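Side-chain contacts in reticulocyte binding protein (Streptococcus agalactiae COH1, PDB 3FAW), which probably hydrolyses alpha-1,6-glucosidic linkages in pullulan and related branched glucans as a secreted, wall-anchored streptococcal pullulanase: residues V158-Y163 against A241-P246; Y202-I207 against D234-A239; K215-Y220 against T398-D403. All coordinates share one frame; numbering follows the deposited sequence.

Overall arrangement
From the N terminus, strand 157-164 opens the loop that interaction 1 closes at 241-246. Within it, strand 202-209 opens the shorter loop of interaction 2, ending at 234-239, so interaction 2 lies wholly inside interaction 1. Segment 215-220 falls within both loops, but its partner 398-403 comes after them; interaction 3 therefore crosses the other two. All three reach the same antiparallel sheet of the module assigned to family CBM48. Interaction 1 joins strand 157-164 to the chain just past strand 241-242, interaction 2 packs the loop between strands 212-216 and 241-242 against strand 202-209, and interaction 3 ties the sheet to the alpha-amylase-type catalytic domain. Tyr203 OH and Asp218 OD2, 2.7 Å apart, link interactions 2 and 3.

Interaction 1 of 3, residues V158-Y163 against A241-P246; sequences VTMIIY and AAFVNP
Met160 and Phe243 reach toward each other from opposite directions, one from strand 157-164 and the other from the chain just past strand 241-242. The sulfur-aromatic component is well defined: Met160 SD lies 5.2 Å from the centroid of the Phe243 ring and 88° off the ring normal, so the thioether meets the edge in the ring plane. Its nearest ring atom is the far corner, with Met160 SD to Phe243 CZ at 3.8 Å. The methionine chain runs extended from the strand, CG anti to the backbone N (chi1 -170°) and chi2 likewise near anti, which carries SD out to the ring; the bend at chi3 then turns the terminal CE aside.

The aliphatic component is looser. Ile162, two residues along on the same strand, offers its branch methyl to the same rim, Ile162 CG2 standing 4.5 Å from Phe243 CE2. Both residues thus border the distal end of the ring near its plane, and no hydrogen bond joins the two segments.

The aromatic component involves strand 202-209, where Tyr203 stacks with Phe243. Leu189 of strand 184-189 adds a further apolar neighbour, touching Met160, Ile162 and Phe243 alike; all three of these residues are buried.

The evidence describes a Met-aromatic contact in the hydrophobic core of an antiparallel beta module, matching the CBM48 family assignment, with Phe243, just past strand 241-242, packing into this core.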
loop_
_atom_site.group_PDB
_atom_site.type_symbol
_atom_site.label_atom_id
_atom_site.label_comp_id
_atom_site.label_asym_id
_atom_site.label_seq_id
_atom_site.Cartn_x
_atom_site.Cartn_y
_atom_site.Cartn_z
ATOM N N VAL A 158 28.929 -13.322 14.321
ATOM C CA VAL A 158 27.549 -12.989 14.650
ATOM C C VAL A 158 27.210 -13.652 15.984
ATOM O O VAL A 158 27.454 -14.847 16.171
ATOM C CB VAL A 158 26.570 -13.437 13.541
ATOM C CG1 VAL A 158 25.126 -13.163 13.944
ATOM C CG2 VAL A 158 26.891 -12.721 12.226
ATOM N N THR A 159 26.678 -12.855 16.909
ATOM C CA THR A 159 26.306 -13.321 18.242
ATOM C C THR A 159 24.852 -12.966 18.522
ATOM O O THR A 159 24.432 -11.840 18.264
ATOM C CB THR A 159 27.192 -12.655 19.313
ATOM O OG1 THR A 159 28.572 -12.934 19.036
ATOM C CG2 THR A 159 26.837 -13.155 20.706
ATOM N N MET A 160 24.087 -13.925 19.041
ATOM C CA MET A 160 22.718 -13.666 19.473
ATOM C C MET A 160 22.710 -13.230 20.938
ATOM O O MET A 160 23.361 -13.846 21.780
ATOM C CB MET A 160 21.839 -14.906 19.301
ATOM C CG MET A 160 20.351 -14.633 19.507
ATOM S SD MET A 160 19.340 -16.119 19.657
ATOM C CE MET A 160 19.173 -16.624 17.941
ATOM N N ILE A 161 21.976 -12.160 21.224
ATOM C CA ILE A 161 21.757 -11.700 22.587
ATOM C C ILE A 161 20.299 -11.962 22.929
ATOM O O ILE A 161 19.408 -11.538 22.193
ATOM C CB ILE A 161 22.034 -10.189 22.741
ATOM C CG1 ILE A 161 23.421 -9.830 22.204
ATOM C CG2 ILE A 161 21.905 -9.776 24.206
ATOM C CD1 ILE A 161 23.718 -8.349 22.259
ATOM N N ILE A 162 20.063 -12.652 24.044
ATOM C CA ILE A 162 18.716 -13.075 24.423
ATOM C C ILE A 162 18.229 -12.294 25.643
ATOM O O ILE A 162 18.967 -12.130 26.619
ATOM C CB ILE A 162 18.660 -14.599 24.680
ATOM C CG1 ILE A 162 19.142 -15.355 23.436
ATOM C CG2 ILE A 162 17.250 -15.033 25.040
ATOM C CD1 ILE A 162 19.032 -16.865 23.528
ATOM N N TYR A 163 16.986 -11.811 25.571
ATOM C CA TYR A 163 16.410 -10.941 26.597
ATOM C C TYR A 163 15.185 -11.580 27.246
ATOM O O TYR A 163 14.385 -12.227 26.572
ATOM C CB TYR A 163 16.016 -9.589 26.000
ATOM C CG TYR A 163 17.150 -8.866 25.296
ATOM C CD1 TYR A 163 17.933 -7.929 25.969
ATOM C CD2 TYR A 163 17.438 -9.122 23.960
ATOM C CE1 TYR A 163 18.969 -7.268 25.327
ATOM C CE2 TYR A 163 18.473 -8.466 23.308
ATOM C CZ TYR A 163 19.235 -7.540 23.996
ATOM O OH TYR A 163 20.265 -6.893 23.354
ATOM N N ALA A 241 13.410 -8.844 18.273
ATOM C CA ALA A 241 12.649 -9.978 17.740
ATOM C C ALA A 241 12.147 -10.869 18.878
ATOM O O ALA A 241 12.654 -10.800 19.996
ATOM C CB ALA A 241 13.495 -10.781 16.767
ATOM N N ALA A 242 11.142 -11.691 18.592
ATOM C CA ALA A 242 10.558 -12.580 19.602
ATOM C C ALA A 242 10.500 -14.008 19.085
ATOM O O ALA A 242 10.298 -14.234 17.888
ATOM C CB ALA A 242 9.160 -12.106 19.987
ATOM N N PHE A 243 10.677 -14.968 19.990
ATOM C CA PHE A 243 10.528 -16.381 19.649
ATOM C C PHE A 243 9.057 -16.770 19.774
ATOM O O PHE A 243 8.511 -16.783 20.877
ATOM C CB PHE A 243 11.394 -17.274 20.549
ATOM C CG PHE A 243 12.873 -17.008 20.436
ATOM C CD1 PHE A 243 13.515 -17.081 19.211
ATOM C CD2 PHE A 243 13.626 -16.704 21.561
ATOM C CE1 PHE A 243 14.877 -16.841 19.106
ATOM C CE2 PHE A 243 14.992 -16.457 21.463
ATOM C CZ PHE A 243 15.616 -16.529 20.235
ATOM N N VAL A 244 8.425 -17.057 18.635
ATOM C CA VAL A 244 7.025 -17.483 18.591
ATOM C C VAL A 244 6.790 -18.621 17.593
ATOM O O VAL A 244 7.619 -18.884 16.713
ATOM C CB VAL A 244 6.072 -16.307 18.229
ATOM C CG1 VAL A 244 6.028 -15.282 19.353
ATOM C CG2 VAL A 244 6.482 -15.655 16.902
ATOM N N ASN A 245 5.642 -19.281 17.746
ATOM C CA ASN A 245 5.204 -20.350 16.855
ATOM C C ASN A 245 3.829 -20.003 16.263
ATOM O O ASN A 245 2.793 -20.392 16.818
ATOM C CB ASN A 245 5.160 -21.684 17.615
ATOM C CG ASN A 245 5.060 -22.891 16.688
ATOM O OD1 ASN A 245 4.567 -22.794 15.563
ATOM N ND2 ASN A 245 5.535 -24.040 17.163
ATOM N N PRO A 246 3.815 -19.255 15.141
ATOM C CA PRO A 246 2.587 -18.789 14.486
ATOM C C PRO A 246 1.509 -19.858 14.290
ATOM O O PRO A 246 0.333 -19.595 14.545
ATOM C CB PRO A 246 3.093 -18.285 13.130
ATOM C CG PRO A 246 4.461 -17.802 13.419
ATOM C CD PRO A 246 5.014 -18.777 14.423
#

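Interaction 2 of 3, residues Y202-I207 against D234-A239. With CA (calcium ion), chain B.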
loop_
_atom_site.group_PDB
_atom_site.type_symbol
_atom_site.label_atom_id
_atom_site.label_comp_id
_atom_site.label_asym_id
_atom_site.label_seq_id
_atom_site.Cartn_x
_atom_site.Cartn_y
_atom_site.Cartn_z
ATOM N N TYR A 202 13.067 -12.680 23.827
ATOM C CA TYR A 202 13.419 -11.750 22.756
ATOM C C TYR A 202 14.903 -11.847 22.403
ATOM O O TYR A 202 15.708 -12.287 23.220
ATOM C CB TYR A 202 13.066 -10.321 23.161
ATOM C CG TYR A 202 11.646 -10.148 23.645
ATOM C CD1 TYR A 202 11.370 -9.869 24.985
ATOM C CD2 TYR A 202 10.575 -10.270 22.769
ATOM C CE1 TYR A 202 10.059 -9.701 25.429
ATOM C CE2 TYR A 202 9.263 -10.116 23.207
ATOM C CZ TYR A 202 9.011 -9.830 24.532
ATOM O OH TYR A 202 7.712 -9.664 24.957
ATOM N N TYR A 203 15.256 -11.446 21.182
ATOM C CA TYR A 203 16.637 -11.544 20.717
ATOM C C TYR A 203 17.052 -10.448 19.731
ATOM O O TYR A 203 16.240 -9.943 18.949
ATOM C CB TYR A 203 16.912 -12.935 20.111
ATOM C CG TYR A 203 16.165 -13.238 18.828
ATOM C CD1 TYR A 203 16.797 -13.136 17.587
ATOM C CD2 TYR A 203 14.829 -13.630 18.853
ATOM C CE1 TYR A 203 16.116 -13.414 16.408
ATOM C CE2 TYR A 203 14.140 -13.909 17.678
ATOM C CZ TYR A 203 14.788 -13.800 16.461
ATOM O OH TYR A 203 14.101 -14.077 15.302
ATOM N N LEU A 204 18.330 -10.080 19.806
ATOM C CA LEU A 204 18.986 -9.263 18.791
ATOM C C LEU A 204 20.230 -10.014 18.320
ATOM O O LEU A 204 20.681 -10.948 18.985
ATOM C CB LEU A 204 19.381 -7.896 19.354
ATOM C CG LEU A 204 18.256 -6.902 19.666
ATOM C CD1 LEU A 204 18.810 -5.675 20.380
ATOM C CD2 LEU A 204 17.504 -6.488 18.406
ATOM N N TYR A 205 20.768 -9.613 17.169
ATOM C CA TYR A 205 22.045 -10.141 16.682
ATOM C C TYR A 205 23.102 -9.045 16.711
ATOM O O TYR A 205 22.871 -7.952 16.200
ATOM C CB TYR A 205 21.913 -10.664 15.250
ATOM C CG TYR A 205 21.165 -11.967 15.125
ATOM C CD1 TYR A 205 21.672 -13.138 15.685
ATOM C CD2 TYR A 205 19.955 -12.037 14.432
ATOM C CE1 TYR A 205 20.989 -14.342 15.568
ATOM C CE2 TYR A 205 19.269 -13.240 14.307
ATOM C CZ TYR A 205 19.795 -14.387 14.876
ATOM O OH TYR A 205 19.117 -15.578 14.766
ATOM N N GLU A 206 24.254 -9.342 17.305
ATOM C CA GLU A 206 25.398 -8.435 17.263
ATOM C C GLU A 206 26.384 -8.887 16.190
ATOM O O GLU A 206 26.971 -9.969 16.288
ATOM C CB GLU A 206 26.096 -8.345 18.623
ATOM C CG GLU A 206 27.116 -7.210 18.696
ATOM C CD GLU A 206 27.706 -7.039 20.085
ATOM O OE1 GLU A 206 28.304 -8.006 20.599
ATOM O OE2 GLU A 206 27.575 -5.936 20.655
ATOM N N ILE A 207 26.557 -8.050 15.170
ATOM C CA ILE A 207 27.413 -8.366 14.031
ATOM C C ILE A 207 28.713 -7.588 14.144
ATOM O O ILE A 207 28.698 -6.385 14.384
ATOM C CB ILE A 207 26.723 -8.026 12.690
ATOM C CG1 ILE A 207 25.407 -8.801 12.561
ATOM C CG2 ILE A 207 27.639 -8.354 11.507
ATOM C CD1 ILE A 207 24.685 -8.577 11.247
ATOM N N ASP A 234 22.091 4.887 20.987
ATOM C CA ASP A 234 23.190 4.568 20.068
ATOM C C ASP A 234 23.486 3.065 19.983
ATOM O O ASP A 234 24.016 2.593 18.974
ATOM C CB ASP A 234 24.467 5.318 20.478
ATOM C CG ASP A 234 24.360 6.826 20.277
ATOM O OD1 ASP A 234 23.434 7.285 19.574
ATOM O OD2 ASP A 234 25.213 7.556 20.828
ATOM N N ASP A 235 23.142 2.326 21.039
ATOM C CA ASP A 235 23.448 0.904 21.131
ATOM C C ASP A 235 22.318 0.034 20.575
ATOM O O ASP A 235 22.543 -0.817 19.715
ATOM C CB ASP A 235 23.719 0.531 22.586
ATOM C CG ASP A 235 24.112 -0.918 22.750
ATOM O OD1 ASP A 235 25.032 -1.363 22.033
ATOM O OD2 ASP A 235 23.502 -1.607 23.597
ATOM N N ILE A 236 21.110 0.240 21.091
ATOM C CA ILE A 236 19.932 -0.488 20.623
ATOM C C ILE A 236 18.963 0.510 19.986
ATOM O O ILE A 236 18.417 1.375 20.668
ATOM C CB ILE A 236 19.256 -1.256 21.776
ATOM C CG1 ILE A 236 20.150 -2.419 22.224
ATOM C CG2 ILE A 236 17.893 -1.776 21.348
ATOM C CD1 ILE A 236 19.781 -3.002 23.580
ATOM N N LYS A 237 18.768 0.384 18.673
ATOM C CA LYS A 237 17.983 1.354 17.897
ATOM C C LYS A 237 16.901 0.694 17.041
ATOM O O LYS A 237 16.435 1.263 16.048
ATOM C CB LYS A 237 18.913 2.225 17.038
ATOM C CG LYS A 237 20.085 1.504 16.379
ATOM C CD LYS A 237 20.898 2.488 15.528
ATOM C CE LYS A 237 22.306 1.995 15.252
ATOM N NZ LYS A 237 22.354 0.825 14.337
ATOM N N THR A 238 16.502 -0.507 17.447
ATOM C CA THR A 238 15.425 -1.239 16.799
ATOM C C THR A 238 14.601 -1.946 17.862
ATOM O O THR A 238 15.017 -2.066 19.018
ATOM C CB THR A 238 15.958 -2.316 15.815
ATOM O OG1 THR A 238 16.621 -3.360 16.544
ATOM C CG2 THR A 238 16.914 -1.709 14.805
ATOM N N ALA A 239 13.431 -2.422 17.460
ATOM C CA ALA A 239 12.662 -3.343 18.285
ATOM C C ALA A 239 13.447 -4.650 18.387
ATOM O O ALA A 239 14.387 -4.884 17.618
ATOM C CB ALA A 239 11.282 -3.584 17.680
HETATM CA CA CA B . 6.709 -10.213 27.279
HETATM O O HOH W 1 5.819 -9.478 29.436
HETATM O O HOH W 2 7.783 -8.103 27.628
HETATM O O HOH W 3 5.340 -12.121 28.043
HETATM O O HOH W 4 7.270 -12.337 26.050
#
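The contact belongs to the CBM48-type sheet, where Leu204 of the interior strand 202-209 is lodged against Ile236, Thr238 and Ala239 of the loop that connects strands 212-216 and 241-242. The two methyls of Leu204 divide the work. CD1 takes the apolar side: Leu204 CD1 lies 4.0 Å from Ile236 CG1, with the CG2 branch of that isoleucine almost as near, and the two side chains lie at an angle to one another. CD2 takes the polar side, Leu204 CD2 approaching Ala239 O to 3.6 Å and Thr238 OG1 to 3.7 Å. Leu204 has CG anti to its carbonyl carbon (chi1 -70°), from which the fork of the side chain spans both groups.

The two oxygens beside CD2 are already engaged with each other. Thr238 OG1 donates to Ala239 O over 2.9 Å, at a C=O...donor angle of 136° and with the donor tilted 28° from the carbonyl plane. Further along, Asp235 forms a salt bridge with Lys215, which probably offsets the like charge of nearby Glu206.

At the other end of the strand segment, Tyr202 serves a separate purpose. Tyr202 OH binds a calcium ion at 2.6 Å, alongside four waters and the backbone oxygens of Lys165 and Lys363, seven ligands in all. The metal thus joins the strand end to two other parts of the chain without touching the 234-239 loop.

No hydrogen bond crosses between the segments. The chemistry implies that their mutual contact is van der Waals and centres on Leu204, while salt bridges from Asp235 and Lys237 to other residues help to place the loop, and the threonine-carbonyl bond pairs the polar atoms that the leucine meets.

Interaction 3 of 3, residues K215-Y220 against T398-D403; sequences KILDPY and TYLFED
Ile216 and Asp403 run past each other, antiparallel, where the CBM48-type module meets helix 399-402, which follows strand 385-390 of the TIM-barrel catalytic domain. With CG1 held between the backbone N and the carbonyl carbon (chi1 69°), Ile216 turns that branch away and leaves Ile216 CG2 to touch, tightly, at 3.4 Å from Asp403 CB. The carboxylate end of Asp403 is claimed by Lys237, whose NZ forms a salt bridge with Asp403 OD2.

Pro219 and Phe401 lie at a slant: Pro219 CB comes obliquely to Phe401 CE1 at 3.6 Å. Leu217 CD2 and Leu400 CD2 meet more loosely, 4.5 Å apart.

No direct hydrogen bond crosses; three waters bridge the segments. Water 5 donates to Lys215 O and to Asp403 OD2. Leu400 O receives two, from water 6, which accepts from Leu217 N, and from water 7, which also donates to Leu217 O. Water 7 stands 4.3 Å above the plane of the Phe401 ring, over its centre.

An Asx turn spans the proline: Tyr220 N donates to Asp218 OD1 across 3.1 Å, arriving 60° out of the carboxylate plane.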
loop_
_atom_site.group_PDB
_atom_site.type_symbol
_atom_site.label_atom_id
_atom_site.label_comp_id
_atom_site.label_asym_id
_atom_site.label_seq_id
_atom_site.Cartn_x
_atom_site.Cartn_y
_atom_site.Cartn_z
ATOM N N LYS A 215 24.078 -3.905 16.743
ATOM C CA LYS A 215 22.979 -4.799 17.119
ATOM C C LYS A 215 21.805 -4.631 16.160
ATOM O O LYS A 215 21.267 -3.524 16.016
ATOM C CB LYS A 215 22.555 -4.546 18.570
ATOM C CG LYS A 215 23.656 -4.888 19.578
ATOM C CD LYS A 215 23.321 -4.475 21.008
ATOM C CE LYS A 215 24.514 -4.736 21.930
ATOM N NZ LYS A 215 24.257 -4.377 23.353
ATOM N N ILE A 216 21.412 -5.727 15.508
ATOM C CA ILE A 216 20.420 -5.678 14.422
ATOM C C ILE A 216 19.141 -6.476 14.709
ATOM O O ILE A 216 19.102 -7.327 15.601
ATOM C CB ILE A 216 21.039 -6.112 13.044
ATOM C CG1 ILE A 216 21.374 -7.607 13.000
ATOM C CG2 ILE A 216 22.293 -5.288 12.739
ATOM C CD1 ILE A 216 20.224 -8.505 12.607
ATOM N N LEU A 217 18.100 -6.179 13.934
ATOM C CA LEU A 217 16.797 -6.835 14.060
ATOM C C LEU A 217 16.663 -7.891 12.977
ATOM O O LEU A 217 16.792 -7.584 11.794
ATOM C CB LEU A 217 15.662 -5.807 13.932
ATOM C CG LEU A 217 14.234 -6.344 13.757
ATOM C CD1 LEU A 217 13.880 -7.320 14.874
ATOM C CD2 LEU A 217 13.211 -5.201 13.699
ATOM N N ASP A 218 16.413 -9.133 13.388
ATOM C CA ASP A 218 16.168 -10.234 12.456
ATOM C C ASP A 218 15.075 -9.831 11.455
ATOM O O ASP A 218 13.927 -9.617 11.848
ATOM C CB ASP A 218 15.750 -11.485 13.239
ATOM C CG ASP A 218 15.673 -12.734 12.378
ATOM O OD1 ASP A 218 15.866 -12.651 11.145
ATOM O OD2 ASP A 218 15.415 -13.818 12.945
ATOM N N PRO A 219 15.430 -9.703 10.159
ATOM C CA PRO A 219 14.406 -9.323 9.181
ATOM C C PRO A 219 13.277 -10.347 9.010
ATOM O O PRO A 219 12.192 -9.972 8.590
ATOM C CB PRO A 219 15.194 -9.138 7.872
ATOM C CG PRO A 219 16.494 -9.776 8.078
ATOM C CD PRO A 219 16.761 -9.865 9.546
ATOM N N TYR A 220 13.539 -11.610 9.347
ATOM C CA TYR A 220 12.545 -12.685 9.270
ATOM C C TYR A 220 11.843 -12.952 10.605
ATOM O O TYR A 220 11.212 -13.993 10.773
ATOM C CB TYR A 220 13.205 -13.972 8.752
ATOM C CG TYR A 220 13.361 -13.985 7.255
ATOM C CD1 TYR A 220 14.291 -13.155 6.635
ATOM C CD2 TYR A 220 12.572 -14.806 6.455
ATOM C CE1 TYR A 220 14.436 -13.145 5.264
ATOM C CE2 TYR A 220 12.711 -14.803 5.073
ATOM C CZ TYR A 220 13.649 -13.967 4.486
ATOM O OH TYR A 220 13.816 -13.942 3.127
ATOM N N THR A 398 17.516 3.524 7.222
ATOM C CA THR A 398 18.457 2.832 6.338
ATOM C C THR A 398 19.268 1.767 7.084
ATOM O O THR A 398 19.567 0.712 6.530
ATOM C CB THR A 398 19.417 3.841 5.649
ATOM O OG1 THR A 398 18.653 4.780 4.884
ATOM C CG2 THR A 398 20.414 3.132 4.736
ATOM N N TYR A 399 19.597 2.030 8.348
ATOM C CA TYR A 399 20.396 1.093 9.139
ATOM C C TYR A 399 19.721 -0.271 9.403
ATOM O O TYR A 399 20.413 -1.263 9.625
ATOM C CB TYR A 399 20.892 1.741 10.447
ATOM C CG TYR A 399 19.837 2.150 11.463
ATOM C CD1 TYR A 399 19.074 1.197 12.142
ATOM C CD2 TYR A 399 19.643 3.490 11.784
ATOM C CE1 TYR A 399 18.127 1.573 13.088
ATOM C CE2 TYR A 399 18.702 3.877 12.732
ATOM C CZ TYR A 399 17.945 2.912 13.378
ATOM O OH TYR A 399 17.017 3.294 14.313
ATOM N N LEU A 400 18.389 -0.319 9.365
ATOM C CA LEU A 400 17.642 -1.560 9.620
ATOM C C LEU A 400 18.206 -2.763 8.865
ATOM O O LEU A 400 18.335 -3.852 9.426
ATOM C CB LEU A 400 16.153 -1.387 9.269
ATOM C CG LEU A 400 15.288 -0.755 10.359
ATOM C CD1 LEU A 400 13.965 -0.222 9.800
ATOM C CD2 LEU A 400 15.040 -1.775 11.480
ATOM N N PHE A 401 18.512 -2.551 7.587
ATOM C CA PHE A 401 19.118 -3.566 6.728
ATOM C C PHE A 401 20.600 -3.293 6.455
ATOM O O PHE A 401 21.377 -4.233 6.290
ATOM C CB PHE A 401 18.353 -3.661 5.407
ATOM C CG PHE A 401 17.102 -4.492 5.489
ATOM C CD1 PHE A 401 17.153 -5.860 5.297
ATOM C CD2 PHE A 401 15.874 -3.902 5.752
ATOM C CE1 PHE A 401 16.003 -6.631 5.370
ATOM C CE2 PHE A 401 14.725 -4.667 5.834
ATOM C CZ PHE A 401 14.789 -6.033 5.637
ATOM N N GLU A 402 20.998 -2.023 6.416
ATOM C CA GLU A 402 22.389 -1.669 6.096
ATOM C C GLU A 402 23.363 -2.159 7.165
ATOM O O GLU A 402 24.497 -2.527 6.853
ATOM C CB GLU A 402 22.547 -0.160 5.890
ATOM C CG GLU A 402 23.827 0.254 5.144
ATOM C CD GLU A 402 23.826 -0.122 3.665
ATOM O OE1 GLU A 402 22.779 -0.559 3.144
ATOM O OE2 GLU A 402 24.883 0.029 3.011
ATOM N N ASP A 403 22.922 -2.169 8.421
ATOM C CA ASP A 403 23.722 -2.735 9.508
ATOM C C ASP A 403 23.973 -4.231 9.329
ATOM O O ASP A 403 25.000 -4.735 9.759
ATOM C CB ASP A 403 23.039 -2.523 10.864
ATOM C CG ASP A 403 23.142 -1.090 11.366
ATOM O OD1 ASP A 403 23.955 -0.307 10.832
ATOM O OD2 ASP A 403 22.404 -0.756 12.316
HETATM O O HOH W 5 20.435 -2.217 13.468
HETATM O O HOH W 6 18.521 -3.859 12.110
HETATM O O HOH W 7 15.961 -5.492 9.908
#